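Local coordinates for G protein coupled receptor (Arabidopsis thaliana, PDB 3T33) that is a zinc-binding relative of the bacterial lanthionine cyclases and may play a role in abscisic acid signalling, at residues K73-Y78 with T82-T87; T87-F92 with V124-G129; N266-P269 with Y273-S276. One frame throughout, in Å; residues are numbered along the deposited sequence.

Interaction 1: K73-Y78 with T82-T87; sequences KRVRDY and TGVLGT
The carboxylate of D77 has G83 CA over one face, 3.4 Å from D77 CG, while T82 OG1 gives a hydrogen bond to D77 OD1 (2.8 Å) from the syn side, 19° out of the carboxylate plane. With CG of D77 anti to the backbone N (chi1 -156°), the carboxylate is carried toward T82 and G83. Close by, D77 CB also packs on G83 CA. The main chain adds one bond, L85 N to Y78 O at 3.2 Å. Together these bonds fold the loop after helix 45-69 onto the start of helix 84-98, one of the many helices of the LanC-like alpha toroid, and the side chain of T82 lies about 10 Å from the bound zinc. N79, in the turn, accepts from the backbone N of both T82 and G83 through OD1. The side chain of Y78 leaves its backbone away from 82-87, and its hydroxyl is hydrogen-bonded to S121. On the apolar side V75 and V84 meet methyl to methyl, CG2 to CG2 at 3.9 Å, and W68 of helix 45-69 also touches V75.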
# COMPACT_ATOMS: atom_id res chain seq x y z
N LYS A 73 -23.03 -0.71 -14.29
CA LYS A 73 -22.88 -1.57 -13.09
C LYS A 73 -22.52 -3.05 -13.35
O LYS A 73 -22.76 -3.91 -12.51
CB LYS A 73 -24.10 -1.45 -12.14
CG LYS A 73 -24.65 -0.01 -11.98
CD LYS A 73 -25.63 0.16 -10.81
CE LYS A 73 -26.61 1.30 -11.11
NZ LYS A 73 -27.47 1.70 -9.92
N ARG A 74 -21.92 -3.32 -14.50
CA ARG A 74 -21.54 -4.67 -14.90
C ARG A 74 -20.11 -4.95 -14.44
O ARG A 74 -19.21 -4.10 -14.61
CB ARG A 74 -21.65 -4.82 -16.43
CG ARG A 74 -22.90 -5.63 -16.95
CD ARG A 74 -24.25 -4.88 -16.82
NE ARG A 74 -24.72 -4.81 -15.42
CZ ARG A 74 -25.80 -5.45 -14.95
NH1 ARG A 74 -26.54 -6.21 -15.77
NH2 ARG A 74 -26.15 -5.32 -13.67
N VAL A 75 -19.89 -6.12 -13.85
CA VAL A 75 -18.55 -6.41 -13.32
C VAL A 75 -17.81 -7.54 -14.04
O VAL A 75 -18.10 -8.72 -13.86
CB VAL A 75 -18.52 -6.56 -11.75
CG1 VAL A 75 -17.11 -6.89 -11.25
CG2 VAL A 75 -19.05 -5.29 -11.11
N ARG A 76 -16.75 -7.18 -14.72
CA ARG A 76 -15.84 -8.17 -15.22
C ARG A 76 -14.60 -8.44 -14.31
O ARG A 76 -14.39 -9.57 -13.90
CB ARG A 76 -15.50 -7.82 -16.65
CG ARG A 76 -16.63 -8.22 -17.56
CD ARG A 76 -16.91 -7.26 -18.71
NE ARG A 76 -18.08 -7.70 -19.45
CZ ARG A 76 -19.28 -7.17 -19.33
NH1 ARG A 76 -19.47 -6.14 -18.53
NH2 ARG A 76 -20.30 -7.65 -20.04
N ASP A 77 -13.84 -7.40 -14.03
CA ASP A 77 -12.67 -7.56 -13.21
C ASP A 77 -13.00 -7.93 -11.78
O ASP A 77 -12.83 -9.04 -11.41
CB ASP A 77 -11.78 -6.34 -13.31
CG ASP A 77 -10.35 -6.64 -12.98
OD1 ASP A 77 -9.52 -5.87 -13.44
OD2 ASP A 77 -10.05 -7.62 -12.26
N TYR A 78 -13.48 -7.07 -10.95
CA TYR A 78 -13.79 -7.57 -9.60
C TYR A 78 -12.77 -7.37 -8.50
O TYR A 78 -13.11 -6.95 -7.46
CB TYR A 78 -14.32 -9.00 -9.61
CG TYR A 78 -13.46 -10.09 -8.98
CD1 TYR A 78 -13.32 -10.19 -7.62
CD2 TYR A 78 -12.83 -11.03 -9.75
CE1 TYR A 78 -12.54 -11.16 -7.07
CE2 TYR A 78 -12.07 -12.01 -9.22
CZ TYR A 78 -11.93 -12.08 -7.88
OH TYR A 78 -11.17 -13.06 -7.37
N THR A 82 -7.16 -4.15 -9.89
CA THR A 82 -7.61 -3.42 -11.06
C THR A 82 -9.14 -3.37 -11.23
O THR A 82 -9.66 -2.63 -12.04
CB THR A 82 -6.94 -3.91 -12.38
OG1 THR A 82 -6.99 -5.35 -12.47
CG2 THR A 82 -5.50 -3.48 -12.42
N GLY A 83 -9.86 -4.16 -10.46
CA GLY A 83 -11.29 -4.27 -10.70
C GLY A 83 -12.14 -3.40 -9.80
O GLY A 83 -11.66 -2.38 -9.20
N VAL A 84 -13.38 -3.83 -9.62
CA VAL A 84 -14.37 -2.96 -9.08
C VAL A 84 -14.26 -2.86 -7.56
O VAL A 84 -14.71 -1.90 -6.96
CB VAL A 84 -15.78 -3.37 -9.60
CG1 VAL A 84 -16.88 -2.67 -8.79
CG2 VAL A 84 -15.89 -3.03 -11.08
N LEU A 85 -13.63 -3.85 -6.95
CA LEU A 85 -13.39 -3.80 -5.54
C LEU A 85 -12.46 -2.60 -5.16
O LEU A 85 -12.60 -2.03 -4.09
CB LEU A 85 -12.82 -5.13 -5.00
CG LEU A 85 -13.06 -5.22 -3.48
CD1 LEU A 85 -14.56 -5.50 -3.06
CD2 LEU A 85 -12.14 -6.22 -2.81
N GLY A 86 -11.53 -2.26 -6.05
CA GLY A 86 -10.73 -1.02 -5.92
C GLY A 86 -11.62 0.18 -5.71
O GLY A 86 -11.36 1.02 -4.86
N THR A 87 -12.73 0.23 -6.41
CA THR A 87 -13.66 1.33 -6.28
C THR A 87 -14.39 1.28 -4.97
O THR A 87 -14.47 2.31 -4.28
CB THR A 87 -14.65 1.32 -7.47
OG1 THR A 87 -13.89 1.53 -8.68
CG2 THR A 87 -15.69 2.38 -7.33

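Interaction 2: T87-F92 with V124-G129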
# COMPACT_ATOMS: atom_id res chain seq x y z
N THR A 87 -12.73 0.23 -6.41
CA THR A 87 -13.66 1.33 -6.28
C THR A 87 -14.39 1.28 -4.97
O THR A 87 -14.47 2.31 -4.28
CB THR A 87 -14.65 1.32 -7.47
OG1 THR A 87 -13.89 1.53 -8.68
CG2 THR A 87 -15.69 2.38 -7.33
N ALA A 88 -14.88 0.09 -4.58
CA ALA A 88 -15.50 -0.05 -3.29
C ALA A 88 -14.56 0.39 -2.16
O ALA A 88 -14.98 1.03 -1.17
CB ALA A 88 -15.95 -1.54 -3.06
N TYR A 89 -13.30 0.01 -2.26
CA TYR A 89 -12.35 0.35 -1.20
C TYR A 89 -12.10 1.83 -1.11
O TYR A 89 -12.01 2.41 -0.04
CB TYR A 89 -11.04 -0.47 -1.37
CG TYR A 89 -10.29 -0.64 -0.07
CD1 TYR A 89 -10.94 -0.77 1.15
CD2 TYR A 89 -8.90 -0.59 -0.06
CE1 TYR A 89 -10.20 -0.88 2.36
CE2 TYR A 89 -8.18 -0.70 1.10
CZ TYR A 89 -8.81 -0.86 2.30
OH TYR A 89 -7.95 -0.96 3.41
N LEU A 90 -12.02 2.46 -2.25
CA LEU A 90 -11.86 3.92 -2.30
C LEU A 90 -13.07 4.60 -1.62
O LEU A 90 -12.93 5.62 -0.91
CB LEU A 90 -11.67 4.37 -3.74
CG LEU A 90 -11.77 5.92 -3.91
CD1 LEU A 90 -10.66 6.66 -3.13
CD2 LEU A 90 -11.74 6.30 -5.43
N LEU A 91 -14.27 4.02 -1.84
CA LEU A 91 -15.52 4.51 -1.28
C LEU A 91 -15.56 4.29 0.19
O LEU A 91 -16.05 5.16 0.96
CB LEU A 91 -16.72 3.82 -1.97
CG LEU A 91 -17.05 4.52 -3.30
CD1 LEU A 91 -17.92 3.62 -4.11
CD2 LEU A 91 -17.80 5.82 -3.01
N PHE A 92 -15.08 3.12 0.60
CA PHE A 92 -14.86 2.85 2.03
C PHE A 92 -13.88 3.88 2.72
O PHE A 92 -14.17 4.40 3.78
CB PHE A 92 -14.39 1.40 2.25
CG PHE A 92 -14.35 1.01 3.70
CD1 PHE A 92 -15.52 0.87 4.42
CD2 PHE A 92 -13.15 0.83 4.36
CE1 PHE A 92 -15.51 0.57 5.79
CE2 PHE A 92 -13.13 0.54 5.74
CZ PHE A 92 -14.33 0.39 6.44
N VAL A 124 -7.22 -16.09 -4.07
CA VAL A 124 -7.43 -16.23 -2.66
C VAL A 124 -6.93 -14.99 -1.77
O VAL A 124 -7.10 -14.95 -0.55
CB VAL A 124 -6.76 -17.57 -2.34
CG1 VAL A 124 -5.61 -17.46 -1.38
CG2 VAL A 124 -7.78 -18.67 -2.11
N THR A 125 -6.34 -13.98 -2.39
CA THR A 125 -5.73 -12.89 -1.57
C THR A 125 -6.60 -11.61 -1.42
O THR A 125 -7.62 -11.40 -2.12
CB THR A 125 -4.34 -12.46 -2.11
OG1 THR A 125 -4.52 -11.81 -3.37
CG2 THR A 125 -3.40 -13.71 -2.32
N PHE A 126 -6.16 -10.73 -0.51
CA PHE A 126 -6.82 -9.42 -0.37
C PHE A 126 -6.80 -8.59 -1.65
O PHE A 126 -7.85 -8.06 -2.06
CB PHE A 126 -6.20 -8.61 0.80
CG PHE A 126 -6.98 -7.39 1.16
CD1 PHE A 126 -8.05 -7.47 2.00
CD2 PHE A 126 -6.57 -6.14 0.72
CE1 PHE A 126 -8.77 -6.33 2.35
CE2 PHE A 126 -7.26 -5.00 1.10
CZ PHE A 126 -8.38 -5.11 1.91
N ILE A 127 -5.63 -8.47 -2.27
CA ILE A 127 -5.44 -7.50 -3.33
C ILE A 127 -5.87 -8.07 -4.69
O ILE A 127 -6.30 -7.34 -5.60
CB ILE A 127 -3.97 -7.06 -3.41
CG1 ILE A 127 -3.50 -6.28 -2.16
CG2 ILE A 127 -3.66 -6.29 -4.69
CD1 ILE A 127 -1.89 -6.25 -2.02
N CYS A 128 -5.76 -9.39 -4.85
CA CYS A 128 -6.05 -9.98 -6.14
C CYS A 128 -7.19 -10.98 -6.19
O CYS A 128 -7.58 -11.39 -7.28
CB CYS A 128 -4.78 -10.55 -6.78
SG CYS A 128 -3.73 -9.25 -7.39
N GLY A 129 -7.75 -11.36 -5.05
CA GLY A 129 -8.74 -12.43 -4.99
C GLY A 129 -9.93 -12.16 -4.11
O GLY A 129 -10.26 -11.02 -3.74
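Y89 and F126 reach each other because CG of each is anti to its own backbone nitrogen: chi1 is -155° for Y89, which sends its ring out from helix 84-98, and -170° for F126, which carries its ring from the loop toward that helix. The backbones stay well apart, the nearest CA atoms being those of Y89 and I127 at 10.7 Å, and the two rings span the gap. They form a T-shaped (edge-to-face) pair with planes at 80° and centroids 5.8 Å apart. F126 leads with its far corner: F126 CZ lies 4.3 Å from Y89 CZ, above the tyrosine ring but displaced toward its rim, while Y89 CZ sits near the plane of the phenylalanine ring. The surface shared by the two segments is small and wholly buried, and other aromatic groups add to it: W179 and F183 of helix 174-188 meet the F126 ring, and Y397 meets that of Y89.

The loop that presents F126 is shaped by its own polar bonds. T125 OG1 accepts from C128 N (3.1 Å) and gives its own proton to L171 O, so the buried hydroxyl is used twice. T125 O in turn accepts from G129 N at 2.9 Å. These two bonds close a tight turn over F126, I127 and C128, just ahead of helix 130-144, and F126 projects from it. The hydroxyl bond to the nitrogen three residues on makes this an ST motif, here combined with an edge-to-face aromatic pair in the closely packed, all-helical interior of the LanC-like alpha toroid.

Interaction 3: N266-P269 with Y273-S276; sequences NRFP and YLSS
R267 lays its CB over the centre of one face of the Y273 ring, 4.0 Å from the centroid and 12° off the normal, a CH-pi contact. CG of R267 sits between the backbone N and the carbonyl carbon (chi1 64°), and from there the chain runs extended past the phenol, with R267 CD 3.7 Å from Y273 OH. The guanidinium plane is turned 75° from the ring, so it does not stack on it; the phenol oxygen lies near the guanidinium plane, at its edge, but makes no hydrogen bond with it. The charged end goes instead to E316, which pairs with R267 NH2 in a salt bridge.

A second CH-pi contact has the roles reversed, the aromatic group now coming from the 266-269 side. L274 CD1 stands over the centre of one face of F268, 3.5 Å from the centroid, and F268 CE2 reaches on to L274 CA at 3.6 Å. The same methyl touches the main chain of the opposing segment as well, L274 CD1 being 3.6 Å from N266 O.

Both segments belong to the loop between helices 250-265 and 291-305, which here doubles back on itself at the protein surface. W230 is touched by N266, Y273 and L274, and helix 291-305 takes up Y273 through V294 and L298. Aliphatic carbon over aromatic face, used twice and without hydrogen bonds between the segments, suggests that the two segments are held against each other mainly by shape and dispersion, while the arginine charge is spent on an acid outside them.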
# COMPACT_ATOMS: atom_id res chain seq x y z
N ASN A 266 22.81 -6.37 1.62
CA ASN A 266 23.00 -6.86 0.27
C ASN A 266 22.32 -6.05 -0.81
O ASN A 266 22.16 -6.52 -1.95
CB ASN A 266 22.57 -8.31 0.18
CG ASN A 266 23.66 -9.26 0.58
OD1 ASN A 266 24.65 -9.33 -0.11
ND2 ASN A 266 23.50 -9.97 1.72
N ARG A 267 21.95 -4.83 -0.45
CA ARG A 267 21.33 -3.88 -1.37
C ARG A 267 22.37 -3.25 -2.31
O ARG A 267 23.58 -3.44 -2.14
CB ARG A 267 20.58 -2.79 -0.55
CG ARG A 267 21.51 -1.95 0.29
CD ARG A 267 20.84 -1.13 1.41
NE ARG A 267 21.83 -0.14 1.84
CZ ARG A 267 21.83 0.55 2.98
NH1 ARG A 267 20.89 0.40 3.88
NH2 ARG A 267 22.82 1.40 3.20
N PHE A 268 21.89 -2.52 -3.32
CA PHE A 268 22.78 -1.84 -4.23
C PHE A 268 23.72 -0.79 -3.57
O PHE A 268 23.42 -0.23 -2.49
CB PHE A 268 21.97 -1.23 -5.39
CG PHE A 268 21.33 -2.25 -6.30
CD1 PHE A 268 22.12 -3.20 -6.98
CD2 PHE A 268 19.93 -2.28 -6.47
CE1 PHE A 268 21.53 -4.15 -7.83
CE2 PHE A 268 19.32 -3.22 -7.30
CZ PHE A 268 20.12 -4.17 -7.98
N PRO A 269 24.88 -0.52 -4.21
CA PRO A 269 25.69 0.63 -3.79
C PRO A 269 24.87 1.96 -3.72
O PRO A 269 25.17 2.83 -2.89
CB PRO A 269 26.79 0.71 -4.87
CG PRO A 269 26.40 -0.35 -6.00
CD PRO A 269 25.59 -1.37 -5.20
N TYR A 273 17.09 -1.49 -3.51
CA TYR A 273 16.99 -2.95 -3.25
C TYR A 273 16.77 -3.71 -4.58
O TYR A 273 16.04 -3.24 -5.48
CB TYR A 273 15.87 -3.25 -2.23
CG TYR A 273 16.27 -2.88 -0.85
CD1 TYR A 273 16.26 -1.55 -0.44
CD2 TYR A 273 16.74 -3.86 0.05
CE1 TYR A 273 16.66 -1.19 0.86
CE2 TYR A 273 17.16 -3.51 1.34
CZ TYR A 273 17.13 -2.17 1.72
OH TYR A 273 17.56 -1.80 2.97
N LEU A 274 17.42 -4.86 -4.70
CA LEU A 274 17.27 -5.76 -5.84
C LEU A 274 15.82 -6.15 -6.04
O LEU A 274 15.13 -6.40 -5.06
CB LEU A 274 18.06 -7.04 -5.57
CG LEU A 274 19.60 -7.01 -5.75
CD1 LEU A 274 20.28 -5.84 -4.95
CD2 LEU A 274 20.22 -8.41 -5.38
N SER A 275 15.36 -6.21 -7.28
CA SER A 275 14.12 -6.93 -7.53
C SER A 275 14.13 -8.44 -7.12
O SER A 275 13.18 -8.91 -6.50
CB SER A 275 13.60 -6.70 -8.95
OG SER A 275 14.47 -7.20 -9.94
N SER A 276 15.21 -9.17 -7.41
CA SER A 276 15.25 -10.65 -7.20
C SER A 276 16.70 -11.08 -7.11
O SER A 276 17.52 -10.40 -7.71
CB SER A 276 14.66 -11.39 -8.39
OG SER A 276 15.20 -10.83 -9.56

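Interactions 1 and 2 are neighbours: their centres lie 9 Å apart, they share T87 and helix 84-98, and Y78 OH of the first comes 3.5 Å from G129 CA of the second. Interaction 1 is partly buried and mixes an acid-hydroxyl bond, a backbone bond and a valine pair; interaction 2 is fully buried and purely aromatic across its segments. Interaction 3 lies on the opposite side of the chain's centre, about 35 Å from interaction 1 and 30 Å from interaction 2 between centres. Like interaction 1 it joins segments close in sequence, but at the surface, through CH-pi contacts. Interaction 2 joins segments more than thirty residues apart.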